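Local coordinates for succinate-semialdehyde dehydrogenase (Streptococcus pyogenes MGAS1882, PDB 4YWU), which probably catalyses the NAD(P)+-dependent oxidation of succinic semialdehyde to succinate, as a member of the aldehyde dehydrogenase family, at residues K72-L77 with E129-P134; L118-G123 with F446-L451; T227-G232 with Y386-T391. All blocks are in the same frame, centred on the assembly; numbering follows the deposited sequence.

Contact 1 (K72-L77 with E129-P134). With SSN (4-oxobutanoic acid), chain C.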
loop_
_atom_site.group_PDB
_atom_site.type_symbol
_atom_site.label_atom_id
_atom_site.label_comp_id
_atom_site.label_asym_id
_atom_site.label_seq_id
_atom_site.Cartn_x
_atom_site.Cartn_y
_atom_site.Cartn_z
ATOM N N LYS A 72 33.577 -6.322 7.078
ATOM C CA LYS A 72 34.369 -5.149 7.414
ATOM C C LYS A 72 33.482 -3.921 7.610
ATOM O O LYS A 72 33.850 -2.979 8.320
ATOM C CB LYS A 72 35.390 -4.874 6.313
ATOM C CG LYS A 72 36.449 -5.944 6.185
ATOM C CD LYS A 72 37.308 -6.029 7.437
ATOM C CE LYS A 72 38.351 -7.136 7.316
ATOM N NZ LYS A 72 39.206 -6.946 6.113
ATOM N N ASP A 73 32.315 -3.931 6.974
ATOM C CA ASP A 73 31.391 -2.815 7.085
ATOM C C ASP A 73 30.643 -2.843 8.408
ATOM O O ASP A 73 30.772 -1.917 9.208
ATOM C CB ASP A 73 30.403 -2.819 5.908
ATOM C CG ASP A 73 30.716 -1.739 4.865
ATOM O OD1 ASP A 73 31.830 -1.168 4.894
ATOM O OD2 ASP A 73 29.847 -1.468 4.003
ATOM N N MET A 74 29.873 -3.901 8.652
ATOM C CA MET A 74 29.109 -3.981 9.895
ATOM C C MET A 74 29.512 -5.107 10.846
ATOM O O MET A 74 28.792 -5.419 11.797
ATOM C CB MET A 74 27.600 -4.028 9.593
ATOM C CG MET A 74 27.177 -4.931 8.445
ATOM S SD MET A 74 27.213 -6.691 8.838
ATOM C CE MET A 74 25.749 -6.832 9.909
ATOM N N GLY A 75 30.671 -5.705 10.577
ATOM C CA GLY A 75 31.224 -6.751 11.427
ATOM C C GLY A 75 30.624 -8.141 11.588
ATOM O O GLY A 75 30.963 -8.827 12.556
ATOM N N LYS A 76 29.771 -8.590 10.671
ATOM C CA LYS A 76 29.183 -9.920 10.828
ATOM C C LYS A 76 30.155 -11.038 10.483
ATOM O O LYS A 76 31.159 -10.825 9.802
ATOM C CB LYS A 76 27.926 -10.073 9.973
ATOM C CG LYS A 76 28.170 -10.389 8.493
ATOM C CD LYS A 76 26.858 -10.768 7.803
ATOM C CE LYS A 76 25.773 -9.731 8.094
ATOM N NZ LYS A 76 24.437 -10.115 7.588
ATOM N N LEU A 77 29.856 -12.238 10.966
ATOM C CA LEU A 77 30.710 -13.378 10.691
ATOM C C LEU A 77 30.807 -13.523 9.192
ATOM O O LEU A 77 29.811 -13.421 8.482
ATOM C CB LEU A 77 30.128 -14.657 11.285
ATOM C CG LEU A 77 29.972 -14.705 12.806
ATOM C CD1 LEU A 77 29.436 -16.073 13.216
ATOM C CD2 LEU A 77 31.317 -14.426 13.468
ATOM N N GLU A 129 17.472 1.250 2.985
ATOM C CA GLU A 129 17.787 -0.033 3.583
ATOM C C GLU A 129 18.693 0.039 4.806
ATOM O O GLU A 129 19.504 0.957 4.939
ATOM C CB GLU A 129 18.393 -0.944 2.511
ATOM C CG GLU A 129 17.480 -1.162 1.297
ATOM C CD GLU A 129 16.050 -1.544 1.701
ATOM O OE1 GLU A 129 15.894 -2.376 2.620
ATOM O OE2 GLU A 129 15.075 -1.029 1.103
ATOM N N PRO A 130 18.552 -0.928 5.731
ATOM C CA PRO A 130 19.342 -1.003 6.964
ATOM C C PRO A 130 20.679 -1.733 6.819
ATOM O O PRO A 130 20.996 -2.279 5.766
ATOM C CB PRO A 130 18.401 -1.719 7.913
ATOM C CG PRO A 130 17.786 -2.730 7.003
ATOM C CD PRO A 130 17.453 -1.907 5.767
ATOM N N TRP A 131 21.445 -1.763 7.901
ATOM C CA TRP A 131 22.753 -2.399 7.886
ATOM C C TRP A 131 22.831 -3.868 8.293
ATOM O O TRP A 131 23.811 -4.533 7.971
ATOM C CB TRP A 131 23.722 -1.603 8.766
ATOM C CG TRP A 131 23.181 -1.343 10.139
ATOM C CD1 TRP A 131 22.573 -0.201 10.580
ATOM C CD2 TRP A 131 23.137 -2.266 11.230
ATOM N NE1 TRP A 131 22.151 -0.357 11.876
ATOM C CE2 TRP A 131 22.482 -1.616 12.301
ATOM C CE3 TRP A 131 23.585 -3.582 11.408
ATOM C CZ2 TRP A 131 22.263 -2.239 13.536
ATOM C CZ3 TRP A 131 23.367 -4.204 12.638
ATOM C CH2 TRP A 131 22.710 -3.529 13.685
ATOM N N ASN A 132 21.828 -4.391 8.986
ATOM C CA ASN A 132 21.914 -5.782 9.425
ATOM C C ASN A 132 22.066 -6.827 8.306
ATOM O O ASN A 132 22.515 -7.946 8.556
ATOM C CB ASN A 132 20.734 -6.121 10.346
ATOM C CG ASN A 132 19.413 -6.183 9.617
ATOM O OD1 ASN A 132 19.112 -5.343 8.764
ATOM N ND2 ASN A 132 18.600 -7.174 9.964
ATOM N N PHE A 133 21.706 -6.461 7.080
ATOM C CA PHE A 133 21.831 -7.347 5.920
ATOM C C PHE A 133 22.083 -6.461 4.711
ATOM O O PHE A 133 21.232 -6.308 3.839
ATOM C CB PHE A 133 20.557 -8.167 5.715
ATOM C CG PHE A 133 20.398 -9.285 6.698
ATOM C CD1 PHE A 133 21.220 -10.402 6.633
ATOM C CD2 PHE A 133 19.434 -9.220 7.701
ATOM C CE1 PHE A 133 21.088 -11.443 7.553
ATOM C CE2 PHE A 133 19.292 -10.253 8.629
ATOM C CZ PHE A 133 20.120 -11.366 8.555
ATOM N N PRO A 134 23.283 -5.876 4.644
ATOM C CA PRO A 134 23.729 -4.978 3.576
ATOM C C PRO A 134 23.266 -5.340 2.171
ATOM O O PRO A 134 22.667 -4.516 1.480
ATOM C CB PRO A 134 25.244 -5.012 3.714
ATOM C CG PRO A 134 25.425 -5.177 5.191
ATOM C CD PRO A 134 24.411 -6.242 5.519
HETATM C C1 SSN C . 15.617 -8.898 9.054
HETATM O O1 SSN C . 15.194 -10.089 9.153
HETATM C C2 SSN C . 15.286 -8.023 7.854
HETATM O O2 SSN C . 16.327 -8.417 9.963
HETATM C C3 SSN C . 14.505 -6.780 8.263
HETATM C C4 SSN C . 13.156 -6.804 7.551
HETATM O O4 SSN C . 12.113 -6.432 8.080
#

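Contact 2 (L118-G123 with F446-L451)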
loop_
_atom_site.group_PDB
_atom_site.type_symbol
_atom_site.label_atom_id
_atom_site.label_comp_id
_atom_site.label_asym_id
_atom_site.label_seq_id
_atom_site.Cartn_x
_atom_site.Cartn_y
_atom_site.Cartn_z
ATOM N N LEU A 118 -3.121 -4.964 -17.118
ATOM C CA LEU A 118 -1.693 -5.054 -17.388
ATOM C C LEU A 118 -0.894 -4.700 -16.141
ATOM O O LEU A 118 -1.333 -3.910 -15.302
ATOM C CB LEU A 118 -1.325 -4.086 -18.509
ATOM C CG LEU A 118 -2.176 -4.225 -19.770
ATOM C CD1 LEU A 118 -1.859 -3.097 -20.759
ATOM C CD2 LEU A 118 -1.908 -5.588 -20.387
ATOM N N LYS A 119 0.278 -5.305 -16.019
ATOM C CA LYS A 119 1.156 -5.040 -14.896
ATOM C C LYS A 119 2.261 -4.168 -15.469
ATOM O O LYS A 119 3.151 -4.655 -16.167
ATOM C CB LYS A 119 1.698 -6.359 -14.340
ATOM C CG LYS A 119 0.599 -7.210 -13.741
ATOM C CD LYS A 119 1.073 -8.563 -13.248
ATOM C CE LYS A 119 -0.089 -9.309 -12.585
ATOM N NZ LYS A 119 0.275 -10.686 -12.152
ATOM N N GLN A 120 2.195 -2.873 -15.184
ATOM C CA GLN A 120 3.177 -1.947 -15.724
ATOM C C GLN A 120 4.062 -1.255 -14.701
ATOM O O GLN A 120 3.726 -1.160 -13.523
ATOM C CB GLN A 120 2.463 -0.890 -16.572
ATOM C CG GLN A 120 1.650 -1.480 -17.706
ATOM C CD GLN A 120 0.850 -0.444 -18.460
ATOM O OE1 GLN A 120 0.201 0.416 -17.862
ATOM N NE2 GLN A 120 0.877 -0.527 -19.782
ATOM N N SER A 121 5.204 -0.773 -15.178
ATOM C CA SER A 121 6.155 -0.043 -14.350
ATOM C C SER A 121 5.513 1.287 -13.976
ATOM O O SER A 121 4.594 1.737 -14.649
ATOM C CB SER A 121 7.429 0.203 -15.153
ATOM O OG SER A 121 7.103 0.685 -16.448
ATOM N N THR A 122 5.989 1.925 -12.914
ATOM C CA THR A 122 5.404 3.202 -12.495
ATOM C C THR A 122 6.365 4.389 -12.434
ATOM O O THR A 122 5.942 5.527 -12.601
ATOM C CB THR A 122 4.677 3.066 -11.125
ATOM O OG1 THR A 122 5.540 2.430 -10.173
ATOM C CG2 THR A 122 3.406 2.234 -11.281
ATOM N N GLY A 123 7.647 4.132 -12.195
ATOM C CA GLY A 123 8.609 5.218 -12.136
ATOM C C GLY A 123 9.854 4.892 -11.328
ATOM O O GLY A 123 10.253 3.730 -11.217
ATOM N N PHE A 446 4.970 -1.881 -6.430
ATOM C CA PHE A 446 4.999 -0.609 -7.135
ATOM C C PHE A 446 4.670 -0.824 -8.601
ATOM O O PHE A 446 5.271 -0.231 -9.501
ATOM C CB PHE A 446 6.373 0.039 -6.958
ATOM C CG PHE A 446 6.687 0.369 -5.528
ATOM C CD1 PHE A 446 6.067 1.452 -4.899
ATOM C CD2 PHE A 446 7.535 -0.444 -4.783
ATOM C CE1 PHE A 446 6.286 1.718 -3.545
ATOM C CE2 PHE A 446 7.762 -0.191 -3.433
ATOM C CZ PHE A 446 7.133 0.895 -2.808
ATOM N N VAL A 447 3.690 -1.688 -8.820
ATOM C CA VAL A 447 3.230 -2.024 -10.149
ATOM C C VAL A 447 1.911 -1.312 -10.391
ATOM O O VAL A 447 1.163 -1.016 -9.453
ATOM C CB VAL A 447 3.048 -3.545 -10.280
ATOM C CG1 VAL A 447 2.130 -3.877 -11.434
ATOM C CG2 VAL A 447 4.389 -4.190 -10.496
ATOM N N ASN A 448 1.635 -1.019 -11.655
ATOM C CA ASN A 448 0.405 -0.346 -12.021
ATOM C C ASN A 448 -0.548 -1.361 -12.625
ATOM O O ASN A 448 -0.285 -1.888 -13.703
ATOM C CB ASN A 448 0.700 0.765 -13.034
ATOM C CG ASN A 448 -0.563 1.352 -13.647
ATOM O OD1 ASN A 448 -1.661 1.202 -13.104
ATOM N ND2 ASN A 448 -0.411 2.038 -14.777
ATOM N N GLU A 449 -1.632 -1.673 -11.923
ATOM C CA GLU A 449 -2.605 -2.611 -12.472
ATOM C C GLU A 449 -3.484 -1.769 -13.381
ATOM O O GLU A 449 -4.413 -1.099 -12.920
ATOM C CB GLU A 449 -3.457 -3.251 -11.379
ATOM C CG GLU A 449 -2.712 -4.154 -10.407
ATOM C CD GLU A 449 -1.887 -3.381 -9.384
ATOM O OE1 GLU A 449 -2.315 -2.276 -8.962
ATOM O OE2 GLU A 449 -0.814 -3.893 -8.985
ATOM N N HIS A 450 -3.162 -1.798 -14.670
ATOM C CA HIS A 450 -3.876 -1.032 -15.679
ATOM C C HIS A 450 -5.035 -1.812 -16.289
ATOM O O HIS A 450 -4.839 -2.648 -17.159
ATOM C CB HIS A 450 -2.891 -0.608 -16.766
ATOM C CG HIS A 450 -3.447 0.384 -17.738
ATOM N ND1 HIS A 450 -2.655 1.056 -18.644
ATOM C CD2 HIS A 450 -4.713 0.821 -17.945
ATOM C CE1 HIS A 450 -3.409 1.866 -19.367
ATOM N NE2 HIS A 450 -4.662 1.743 -18.964
ATOM N N LEU A 451 -6.243 -1.523 -15.826
ATOM C CA LEU A 451 -7.438 -2.190 -16.312
ATOM C C LEU A 451 -7.777 -1.791 -17.740
ATOM O O LEU A 451 -7.721 -0.616 -18.097
ATOM C CB LEU A 451 -8.629 -1.845 -15.416
ATOM C CG LEU A 451 -10.009 -2.292 -15.913
ATOM C CD1 LEU A 451 -10.188 -3.793 -15.699
ATOM C CD2 LEU A 451 -11.084 -1.537 -15.165
HETATM O O HOH W 1 2.324 3.206 -15.542
#

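Contact 3 (T227-G232 with Y386-T391). With SSN (4-oxobutanoic acid), chain C.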
loop_
_atom_site.group_PDB
_atom_site.type_symbol
_atom_site.label_atom_id
_atom_site.label_comp_id
_atom_site.label_asym_id
_atom_site.label_seq_id
_atom_site.Cartn_x
_atom_site.Cartn_y
_atom_site.Cartn_z
ATOM N N THR A 227 5.870 1.142 1.553
ATOM C CA THR A 227 5.809 -0.177 2.158
ATOM C C THR A 227 6.887 -0.100 3.218
ATOM O O THR A 227 8.007 0.322 2.942
ATOM C CB THR A 227 6.129 -1.316 1.157
ATOM O OG1 THR A 227 7.469 -1.181 0.670
ATOM C CG2 THR A 227 5.158 -1.278 -0.010
ATOM N N LEU A 228 6.538 -0.478 4.438
ATOM C CA LEU A 228 7.484 -0.420 5.533
ATOM C C LEU A 228 7.796 -1.767 6.128
ATOM O O LEU A 228 6.906 -2.585 6.348
ATOM C CB LEU A 228 6.948 0.481 6.642
ATOM C CG LEU A 228 6.586 1.906 6.241
ATOM C CD1 LEU A 228 6.296 2.722 7.491
ATOM C CD2 LEU A 228 7.731 2.512 5.448
ATOM N N GLU A 229 9.078 -1.989 6.379
ATOM C CA GLU A 229 9.550 -3.215 7.005
ATOM C C GLU A 229 10.284 -2.713 8.240
ATOM O O GLU A 229 11.460 -2.353 8.169
ATOM C CB GLU A 229 10.523 -3.962 6.087
ATOM C CG GLU A 229 9.887 -4.581 4.847
ATOM C CD GLU A 229 9.089 -5.839 5.159
ATOM O OE1 GLU A 229 8.294 -6.282 4.299
ATOM O OE2 GLU A 229 9.264 -6.393 6.263
ATOM N N LEU A 230 9.583 -2.658 9.367
ATOM C CA LEU A 230 10.194 -2.182 10.601
ATOM C C LEU A 230 10.632 -3.339 11.506
ATOM O O LEU A 230 10.686 -4.487 11.070
ATOM C CB LEU A 230 9.223 -1.245 11.323
ATOM C CG LEU A 230 8.692 -0.139 10.396
ATOM C CD1 LEU A 230 7.746 0.768 11.144
ATOM C CD2 LEU A 230 9.848 0.662 9.832
ATOM N N GLY A 231 10.952 -3.042 12.759
ATOM C CA GLY A 231 11.415 -4.091 13.652
ATOM C C GLY A 231 10.413 -5.154 14.079
ATOM O O GLY A 231 9.262 -5.171 13.649
ATOM N N GLY A 232 10.870 -6.054 14.939
ATOM C CA GLY A 232 10.012 -7.109 15.434
ATOM C C GLY A 232 10.446 -7.550 16.819
ATOM O O GLY A 232 11.499 -7.147 17.310
ATOM N N TYR A 386 4.554 -5.191 18.203
ATOM C CA TYR A 386 5.159 -5.703 16.979
ATOM C C TYR A 386 4.409 -6.931 16.477
ATOM O O TYR A 386 3.669 -7.568 17.231
ATOM C CB TYR A 386 6.616 -6.072 17.244
ATOM C CG TYR A 386 7.482 -4.888 17.571
ATOM C CD1 TYR A 386 7.808 -3.952 16.590
ATOM C CD2 TYR A 386 7.991 -4.704 18.855
ATOM C CE1 TYR A 386 8.624 -2.864 16.877
ATOM C CE2 TYR A 386 8.810 -3.612 19.156
ATOM C CZ TYR A 386 9.123 -2.701 18.158
ATOM O OH TYR A 386 9.954 -1.640 18.429
ATOM N N GLY A 387 4.606 -7.268 15.207
ATOM C CA GLY A 387 3.940 -8.430 14.644
ATOM C C GLY A 387 4.587 -8.799 13.329
ATOM O O GLY A 387 3.948 -8.775 12.275
ATOM N N LEU A 388 5.870 -9.137 13.387
ATOM C CA LEU A 388 6.600 -9.487 12.182
ATOM C C LEU A 388 6.593 -10.979 11.928
ATOM O O LEU A 388 5.866 -11.461 11.064
ATOM C CB LEU A 388 8.043 -8.991 12.266
ATOM C CG LEU A 388 8.800 -9.114 10.942
ATOM C CD1 LEU A 388 8.062 -8.301 9.868
ATOM C CD2 LEU A 388 10.229 -8.623 11.107
ATOM N N GLY A 389 7.407 -11.707 12.680
ATOM C CA GLY A 389 7.466 -13.145 12.502
ATOM C C GLY A 389 7.091 -13.873 13.772
ATOM O O GLY A 389 6.254 -13.409 14.547
ATOM N N GLY A 390 7.725 -15.012 13.997
ATOM C CA GLY A 390 7.436 -15.797 15.177
ATOM C C GLY A 390 7.587 -17.273 14.850
ATOM O O GLY A 390 7.562 -17.661 13.677
ATOM N N THR A 391 7.743 -18.093 15.884
ATOM C CA THR A 391 7.905 -19.525 15.708
ATOM C C THR A 391 6.969 -20.291 16.617
ATOM O O THR A 391 6.719 -19.876 17.745
ATOM C CB THR A 391 9.348 -19.965 16.052
ATOM O OG1 THR A 391 10.255 -19.467 15.065
ATOM C CG2 THR A 391 9.446 -21.486 16.120
HETATM C C1 SSN C . 15.617 -8.898 9.054
HETATM O O1 SSN C . 15.194 -10.089 9.153
HETATM C C2 SSN C . 15.286 -8.023 7.854
HETATM O O2 SSN C . 16.327 -8.417 9.963
HETATM C C3 SSN C . 14.505 -6.780 8.263
HETATM C C4 SSN C . 13.156 -6.804 7.551
HETATM O O4 SSN C . 12.113 -6.432 8.080
#

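Contact 1 (K72-L77 with E129-P134)
Met74 lies over the backbone turn at Trp131, with its CG 3.4 Å from Trp131 O. The same CG reaches 3.7 Å from Pro134 CG. Bends at chi2 and chi3 (75° and 74°) fold the thioether back, carrying the methyl CE to the edge of the indole, 4.2 Å from Trp131 CE3. Alongside Met74, the Lys76 chain runs toward the next carbonyl, where NZ donates to Asn132 O at 3.1 Å, approaching somewhat out of the carbonyl plane. The same NZ also lies 3.4 Å from Phe133 CD1, oblique to the ring, and the two side chains cross at about a right angle. A salt bridge to Glu84 gives the ammonium a second partner, while Asn132 O also accepts from Asn258 ND2; the carbonyl is therefore held from two parts of the chain. The segment 129-134 carries the Glu-Pro-Trp-Asn-Phe-Pro sequence that leads from strand 124-128 into helix 134-148, and in aldehyde dehydrogenases its asparagine helps to form the oxyanion hole. In this complex Asn132 ND2 makes a weak hydrogen bond of 2.6 Å to O2, a carboxylate oxygen of 4-oxobutanoic acid. That oxygen also sits in the plane of the Phe133 ring at its edge, 3.7 Å from Phe133 CE2.

Contact 2 (L118-G123 with F446-L451)
The arm of the aldehyde dehydrogenase fold that joins subunits is built on an antiparallel three-stranded sheet, and here strand 113-120, its middle strand, pairs with the C-terminal strand 448-455. Leu118 with His450 and Gln120 with Asn448 form hydrogen-bonded pairs, separated by the non-hydrogen-bonded pair Lys119-Glu449. The amide bonds are close to straight; His450 N to Leu118 O measures 2.9 Å and Asn448 N to Gln120 O 2.8 Å. The sheet continues beyond the chain, since Leu451 pairs in parallel with a strand of the second subunit.

On the face bearing Leu118, Gln120, Asn448 and His450, polar groups dominate. Gln120 stretches out beyond CG and puts OE1 3.0 Å from His450 ND1, which donates to it. OE1 lies close to the imidazole plane, whereas the ring nitrogen stands above the plane of the amide; amide and ring are turned 57° apart. The other ends of these groups look to the second subunit: Gln120 NE2 bonds to Ala405 O, His450 NE2 to Ser412 OG and Asn448 ND2 to Thr409 O, all three partners being of that chain. A water links Asn448 ND2 to Ser121 O. On the reverse face Val447 CG1, trans to the backbone N (chi1 160°), is turned toward Lys119 and packs at 3.8 Å against Lys119 CB.

Further along, Thr122 adds a side-chain link. Its CG2 touches Asn448 CB at 3.5 Å, and OG1 donates to Phe446 O at 2.8 Å from above the carbonyl plane, while the same oxygen also accepts from Asn150 ND2.

Contact 3 (T227-G232 with Y386-T391)
Gly231 O lies obliquely to the ring of Tyr386, 3.5 Å from Tyr386 CD1, and is hydrogen-bonded to Ser432 OG. The same hydroxyl oxygen bonds to Gly387 N, so one serine bridges the two segments. Residues 228-232 spell Leu-Glu-Leu-Gly-Gly, the aldehyde dehydrogenase signature, which begins at the end of strand 225-229 of the cofactor-binding fold and runs on into the loop; the glutamate at this position is the general base in relatives, and Glu229 probably serves likewise. Direct contact between the segments is through packing. The phenol packs on the main chain with one face over Gly232 C, and Tyr386 CB comes 4.0 Å from Gly232 CA. The bare Gly232 also lets Leu388 CB approach to 4.2 Å from Gly232 CA.

Leu388 packs on the preceding part of the segment as well. With chi1 at -170° its CG swings away from the backbone N, and the two methyls divide: CD2 stands 4.2 Å from Leu230 O, and CD1 4.3 Å from Glu229 OE2. Leu388 CD2 also lies 4.2 Å from O4, the aldehyde oxygen of bound 4-oxobutanoic acid. Bent at chi2, the Glu229 chain brings OE2 to 3.4 Å from the same ligand O4.

Overall arrangement
From the N terminus, the end of helix 63-74 meets the loop after strand 124-128 in contact 1, closing a loop of about fifty residues. Segment 118-123 lies within that loop and finds its partner near the C terminus, so contacts 1 and 2 cross. Contact 3 opens after contact 1 has closed and falls wholly between the two halves of contact 2. Contact 2 pairs two strands of the arm, where the second subunit packs, whereas contact 3 joins the end of strand 225-229 of the six-stranded sheet to the segment leading into strand 391-393 of the seven-stranded one. Contacts 1 and 3 both touch the ligand, and contacts 2 and 3 meet where Phe446 packs on Thr227.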